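Local coordinates for protein xylulose kinase (Bifidobacterium adolescentis ATCC 15703, PDB 3I8B) that probably catalyses the ATP-dependent phosphorylation of D-xylulose to D-xylulose 5-phosphate, as a member of the FGGY family of carbohydrate kinases, at residues Leu6-Thr12 with Val65-Gly71; Lys18-Thr22 with Ala59-Val65. All coordinates share one frame. Residues are numbered along the deposited sequence.

Contact 1 (Leu6-Thr12 with Val65-Gly71)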
loop_
_atom_site.group_PDB
_atom_site.type_symbol
_atom_site.label_atom_id
_atom_site.label_comp_id
_atom_site.label_asym_id
_atom_site.label_seq_id
_atom_site.Cartn_x
_atom_site.Cartn_y
_atom_site.Cartn_z
ATOM N N LEU A 6 22.451 9.656 -13.708
ATOM C CA LEU A 6 21.677 9.799 -12.490
ATOM C C LEU A 6 20.203 9.561 -12.802
ATOM O O LEU A 6 19.742 9.864 -13.903
ATOM C CB LEU A 6 21.843 11.216 -11.939
ATOM C CG LEU A 6 23.227 11.645 -11.432
ATOM C CD1 LEU A 6 23.184 13.095 -10.931
ATOM C CD2 LEU A 6 23.704 10.703 -10.318
ATOM N N VAL A 7 19.482 9.010 -11.834
ATOM C CA VAL A 7 18.026 8.965 -11.870
ATOM C C VAL A 7 17.504 9.623 -10.592
ATOM O O VAL A 7 18.281 9.978 -9.684
ATOM C CB VAL A 7 17.455 7.517 -11.982
ATOM C CG1 VAL A 7 17.860 6.864 -13.302
ATOM C CG2 VAL A 7 17.899 6.677 -10.812
ATOM N N ALA A 8 16.188 9.787 -10.516
ATOM C CA ALA A 8 15.589 10.382 -9.331
ATOM C C ALA A 8 14.378 9.564 -8.938
ATOM O O ALA A 8 13.528 9.250 -9.775
ATOM C CB ALA A 8 15.203 11.819 -9.594
ATOM N N GLY A 9 14.328 9.187 -7.669
ATOM C CA GLY A 9 13.174 8.506 -7.115
ATOM C C GLY A 9 12.434 9.523 -6.278
ATOM O O GLY A 9 13.012 10.151 -5.376
ATOM N N VAL A 10 11.162 9.718 -6.601
ATOM C CA VAL A 10 10.311 10.618 -5.841
ATOM C C VAL A 10 9.358 9.786 -5.002
ATOM O O VAL A 10 8.762 8.812 -5.493
ATOM C CB VAL A 10 9.506 11.572 -6.752
ATOM C CG1 VAL A 10 8.688 12.532 -5.917
ATOM C CG2 VAL A 10 10.439 12.343 -7.681
ATOM N N ASP A 11 9.240 10.166 -3.732
ATOM C CA ASP A 11 8.312 9.540 -2.808
ATOM C C ASP A 11 7.334 10.604 -2.289
ATOM O O ASP A 11 7.664 11.402 -1.412
ATOM C CB ASP A 11 9.081 8.888 -1.661
ATOM C CG ASP A 11 8.181 8.454 -0.515
ATOM O OD1 ASP A 11 6.942 8.447 -0.677
ATOM O OD2 ASP A 11 8.722 8.106 0.558
ATOM N N THR A 12 6.147 10.653 -2.877
ATOM C CA THR A 12 5.138 11.582 -2.381
ATOM C C THR A 12 4.176 10.806 -1.464
ATOM O O THR A 12 3.317 10.059 -1.921
ATOM C CB THR A 12 4.435 12.321 -3.535
ATOM O OG1 THR A 12 3.542 13.306 -3.011
ATOM C CG2 THR A 12 3.663 11.346 -4.454
ATOM N N VAL A 65 19.442 14.830 -14.483
ATOM C CA VAL A 65 18.770 13.558 -14.260
ATOM C C VAL A 65 18.158 13.004 -15.554
ATOM O O VAL A 65 17.492 13.731 -16.293
ATOM C CB VAL A 65 17.713 13.692 -13.132
ATOM C CG1 VAL A 65 16.899 12.430 -12.996
ATOM C CG2 VAL A 65 18.410 14.046 -11.809
ATOM N N SER A 66 18.392 11.708 -15.798
ATOM C CA SER A 66 18.033 11.015 -17.044
ATOM C C SER A 66 16.709 10.226 -17.016
ATOM O O SER A 66 16.132 9.923 -18.061
ATOM C CB SER A 66 19.170 10.071 -17.439
ATOM O OG SER A 66 20.309 10.804 -17.853
ATOM N N ALA A 67 16.236 9.878 -15.825
ATOM C CA ALA A 67 14.922 9.247 -15.691
ATOM C C ALA A 67 14.418 9.482 -14.280
ATOM O O ALA A 67 15.214 9.623 -13.358
ATOM C CB ALA A 67 15.000 7.758 -15.987
ATOM N N LEU A 68 13.091 9.524 -14.126
ATOM C CA LEU A 68 12.474 9.812 -12.843
ATOM C C LEU A 68 11.201 8.969 -12.684
ATOM O O LEU A 68 10.483 8.729 -13.663
ATOM C CB LEU A 68 12.146 11.307 -12.765
ATOM C CG LEU A 68 11.410 11.873 -11.551
ATOM C CD1 LEU A 68 11.816 13.335 -11.369
ATOM C CD2 LEU A 68 9.879 11.755 -11.652
ATOM N N ALA A 69 10.950 8.512 -11.457
ATOM C CA ALA A 69 9.720 7.789 -11.115
ATOM C C ALA A 69 9.140 8.307 -9.814
ATOM O O ALA A 69 9.877 8.655 -8.886
ATOM C CB ALA A 69 9.981 6.301 -10.985
ATOM N N VAL A 70 7.813 8.334 -9.736
ATOM C CA VAL A 70 7.139 8.770 -8.522
ATOM C C VAL A 70 6.441 7.598 -7.838
ATOM O O VAL A 70 5.589 6.936 -8.429
ATOM C CB VAL A 70 6.107 9.855 -8.822
ATOM C CG1 VAL A 70 5.429 10.307 -7.541
ATOM C CG2 VAL A 70 6.766 11.014 -9.526
ATOM N N GLY A 71 6.827 7.328 -6.597
ATOM C CA GLY A 71 6.102 6.389 -5.764
ATOM C C GLY A 71 5.135 7.221 -4.938
ATOM O O GLY A 71 5.522 8.266 -4.421
HETATM O O HOH W 1 22.009 11.500 -15.848
#
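Strand 6-12 and the segment 65-71 run in the same direction, the axes of strands 6-12 and 67-71 approaching to 4.6 Å at 20° from parallel. At the entry to the second segment, the CA-to-CB bond of Val-65 points sideways to strand 6-12, and Val-65 CG1 packs 3.9 Å from Ala-8 CB. The chain turns a corner at Ser-66, whose N donates to Leu-6 O (3.0 Å); a water joins the same two residues, accepting from Leu-6 N at 2.9 Å and 2.7 Å from Ser-66 OG. Ala-67 offers only its O, to Ala-8 N (3.0 Å); its buried N has no partner. Regular parallel pairing begins at Leu-68, opposite Ala-8. Its side chain goes to the face shared by Ala-8 and Val-10, Leu-68 CD1 4.1 Å from Ala-8 CB and Leu-68 CG 4.0 Å from Val-10 CG2. Ala-69 N donates to Ala-8 O (3.2 Å), and Ala-69 O accepts from Val-10 N (2.8 Å). Val-70 continues that apolar row, with CG2 3.9 Å from Val-10 CB and CG1 3.7 Å from Thr-12 CG2. Gly-71 closes the pairing with both N and O: N donates to Val-10 O at 2.7 Å, O accepts from Thr-12 N at 2.9 Å. Beside it Asp-11, predicted to be important for activity, points to the other face. These are central strands of the N-terminal domain sheet of the actin-like ATPase fold, flanked by strands 16-23 and 267-273; helix 167-175 packs on the Leu-68 and Val-70 face, helix 460-474 on that of Val-7, Ala-69 and Asp-11.

Contact 2 (Lys18-Thr22 with Ala59-Val65); sequences KVRVT and AGGLDDV
Segment 18-22 is extended, part of the longer strand 16-23, whereas 59-65 has no regular helix or strand and curls past one face of it; the closest CA atoms, those of Val-19 and Ala-59, are 6.5 Å apart. Ala-59 (phi/psi -83/10) is the first residue to leave the conformation of helix 46-58. Gly-60 follows at 81/23 as the C-prime residue of a Schellman motif, and Gly-61 at 77/176 leads the chain away from the helix end; both positive phi values favour glycine. A type I turn from Leu-62 to Val-65 comes next, closed by Val-65 N to Leu-62 O at 3.1 Å. The loop is the return leg of a beta-alpha-beta crossover (29-36, 46-58, 65-72) that passes strands 16-23 and 6-12, in the 3-2-1-4-5 sheet of the RNase H-like, actin-type fold. The contact itself is apolar. Val-19 and Val-21, both t, direct their CA-to-CB bonds toward the loop, while that of Arg-20 between them points away, to the face where helix 460-474 packs. Val-19 CG1 lies 4.0 Å from both Ala-59 CB and Leu-62 CD2. Leu-62, in the mt rotamer, starts sideways but brings CD2 to the valines, reaching Val-21 CG2 at 3.9 Å. That same Val-21 CG2 is 4.3 Å from Ala-59 CB and 4.0 Å from Ala-59 O. Val-21 CG1 meets Val-65 CG2 at 4.1 Å, where the loop gives way to the next strand. Arg-31, from adjacent strand 29-36, ties down the loop by hydrogen bonds to Ala-59 O and Gly-61 O and a salt bridge to Asp-64.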
loop_
_atom_site.group_PDB
_atom_site.type_symbol
_atom_site.label_atom_id
_atom_site.label_comp_id
_atom_site.label_asym_id
_atom_site.label_seq_id
_atom_site.Cartn_x
_atom_site.Cartn_y
_atom_site.Cartn_z
ATOM N N LYS A 18 9.699 13.367 -0.823
ATOM C CA LYS A 18 11.146 13.156 -0.786
ATOM C C LYS A 18 11.657 13.011 -2.205
ATOM O O LYS A 18 10.972 12.429 -3.051
ATOM C CB LYS A 18 11.490 11.915 0.028
ATOM C CG LYS A 18 11.211 12.090 1.516
ATOM C CD LYS A 18 11.140 10.759 2.213
ATOM C CE LYS A 18 10.943 10.950 3.711
ATOM N NZ LYS A 18 10.554 9.643 4.300
ATOM N N VAL A 19 12.845 13.551 -2.472
ATOM C CA VAL A 19 13.474 13.409 -3.788
ATOM C C VAL A 19 14.877 12.832 -3.631
ATOM O O VAL A 19 15.750 13.449 -3.020
ATOM C CB VAL A 19 13.560 14.748 -4.542
ATOM C CG1 VAL A 19 14.324 14.563 -5.846
ATOM C CG2 VAL A 19 12.163 15.309 -4.825
ATOM N N ARG A 20 15.092 11.639 -4.163
ATOM C CA ARG A 20 16.382 10.991 -4.032
ATOM C C ARG A 20 17.120 10.893 -5.373
ATOM O O ARG A 20 16.900 9.976 -6.173
ATOM C CB ARG A 20 16.217 9.613 -3.414
ATOM C CG ARG A 20 17.515 8.990 -2.908
ATOM C CD ARG A 20 17.222 7.549 -2.566
ATOM N NE ARG A 20 18.257 6.844 -1.820
ATOM C CZ ARG A 20 19.256 6.163 -2.373
ATOM N NH1 ARG A 20 19.402 6.141 -3.693
ATOM N NH2 ARG A 20 20.120 5.515 -1.602
ATOM N N VAL A 21 18.005 11.846 -5.622
ATOM C CA VAL A 21 18.834 11.769 -6.816
ATOM C C VAL A 21 19.833 10.633 -6.610
ATOM O O VAL A 21 20.572 10.603 -5.613
ATOM C CB VAL A 21 19.538 13.100 -7.093
ATOM C CG1 VAL A 21 20.391 12.997 -8.358
ATOM C CG2 VAL A 21 18.510 14.228 -7.207
ATOM N N THR A 22 19.852 9.671 -7.522
ATOM C CA THR A 22 20.653 8.487 -7.251
ATOM C C THR A 22 21.427 7.970 -8.455
ATOM O O THR A 22 21.040 8.184 -9.607
ATOM C CB THR A 22 19.820 7.350 -6.535
ATOM O OG1 THR A 22 19.756 6.158 -7.319
ATOM C CG2 THR A 22 18.447 7.805 -6.196
ATOM N N ALA A 59 17.214 19.117 -3.118
ATOM C CA ALA A 59 18.036 18.043 -3.664
ATOM C C ALA A 59 18.945 18.543 -4.792
ATOM O O ALA A 59 19.552 17.740 -5.489
ATOM C CB ALA A 59 17.154 16.893 -4.175
ATOM N N GLY A 60 19.010 19.858 -4.972
ATOM C CA GLY A 60 19.915 20.460 -5.939
ATOM C C GLY A 60 19.419 20.445 -7.377
ATOM O O GLY A 60 20.209 20.531 -8.322
ATOM N N GLY A 61 18.105 20.345 -7.558
ATOM C CA GLY A 61 17.549 20.329 -8.900
ATOM C C GLY A 61 17.741 18.986 -9.566
ATOM O O GLY A 61 18.383 18.092 -9.006
ATOM N N LEU A 62 17.178 18.854 -10.767
ATOM C CA LEU A 62 17.187 17.609 -11.516
ATOM C C LEU A 62 17.685 17.821 -12.959
ATOM O O LEU A 62 17.375 17.030 -13.850
ATOM C CB LEU A 62 15.772 17.024 -11.557
ATOM C CG LEU A 62 15.014 16.893 -10.235
ATOM C CD1 LEU A 62 13.568 16.464 -10.454
ATOM C CD2 LEU A 62 15.741 15.916 -9.331
ATOM N N ASP A 63 18.441 18.887 -13.187
ATOM C CA ASP A 63 18.904 19.214 -14.534
ATOM C C ASP A 63 19.815 18.119 -15.092
ATOM O O ASP A 63 19.941 17.978 -16.305
ATOM C CB ASP A 63 19.686 20.524 -14.546
ATOM C CG ASP A 63 18.837 21.729 -14.227
ATOM O OD1 ASP A 63 17.582 21.665 -14.325
ATOM O OD2 ASP A 63 19.451 22.765 -13.893
ATOM N N ASP A 64 20.456 17.363 -14.204
ATOM C CA ASP A 64 21.375 16.307 -14.618
ATOM C C ASP A 64 20.770 14.907 -14.508
ATOM O O ASP A 64 21.497 13.910 -14.459
ATOM C CB ASP A 64 22.670 16.380 -13.801
ATOM C CG ASP A 64 22.422 16.343 -12.286
ATOM O OD1 ASP A 64 21.248 16.310 -11.854
ATOM O OD2 ASP A 64 23.413 16.364 -11.521
ATOM N N VAL A 65 19.442 14.830 -14.483
ATOM C CA VAL A 65 18.770 13.558 -14.260
ATOM C C VAL A 65 18.158 13.004 -15.554
ATOM O O VAL A 65 17.492 13.731 -16.293
ATOM C CB VAL A 65 17.713 13.692 -13.132
ATOM C CG1 VAL A 65 16.899 12.430 -12.996
ATOM C CG2 VAL A 65 18.410 14.046 -11.809
#

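Contacts 1 and 2, centres 8 Å apart, share Val-65, and contact 2 is nested within the loop closed by contact 1. Strand 6-12 is the seam: it pairs in parallel with 65-71 and, antiparallel, with 18-22, through probable hydrogen bonds from Thr-22 N to Val-7 O (2.7 Å) and Arg-20 N to Gly-9 O (2.8 Å). Leu-6 CD1 packs 3.3 Å from Asp-64 OD2. The C-terminal ends of contact 1's strands, at Asp-11 and Gly-71, lead to the probable catalytic centre: the Asp-11 side chain lies about 5 Å from that of Asp-274, the predicted proton acceptor. Contact 2 lacks Asp-11; its Val-19 side chain is about 8 Å from that of Asp-11.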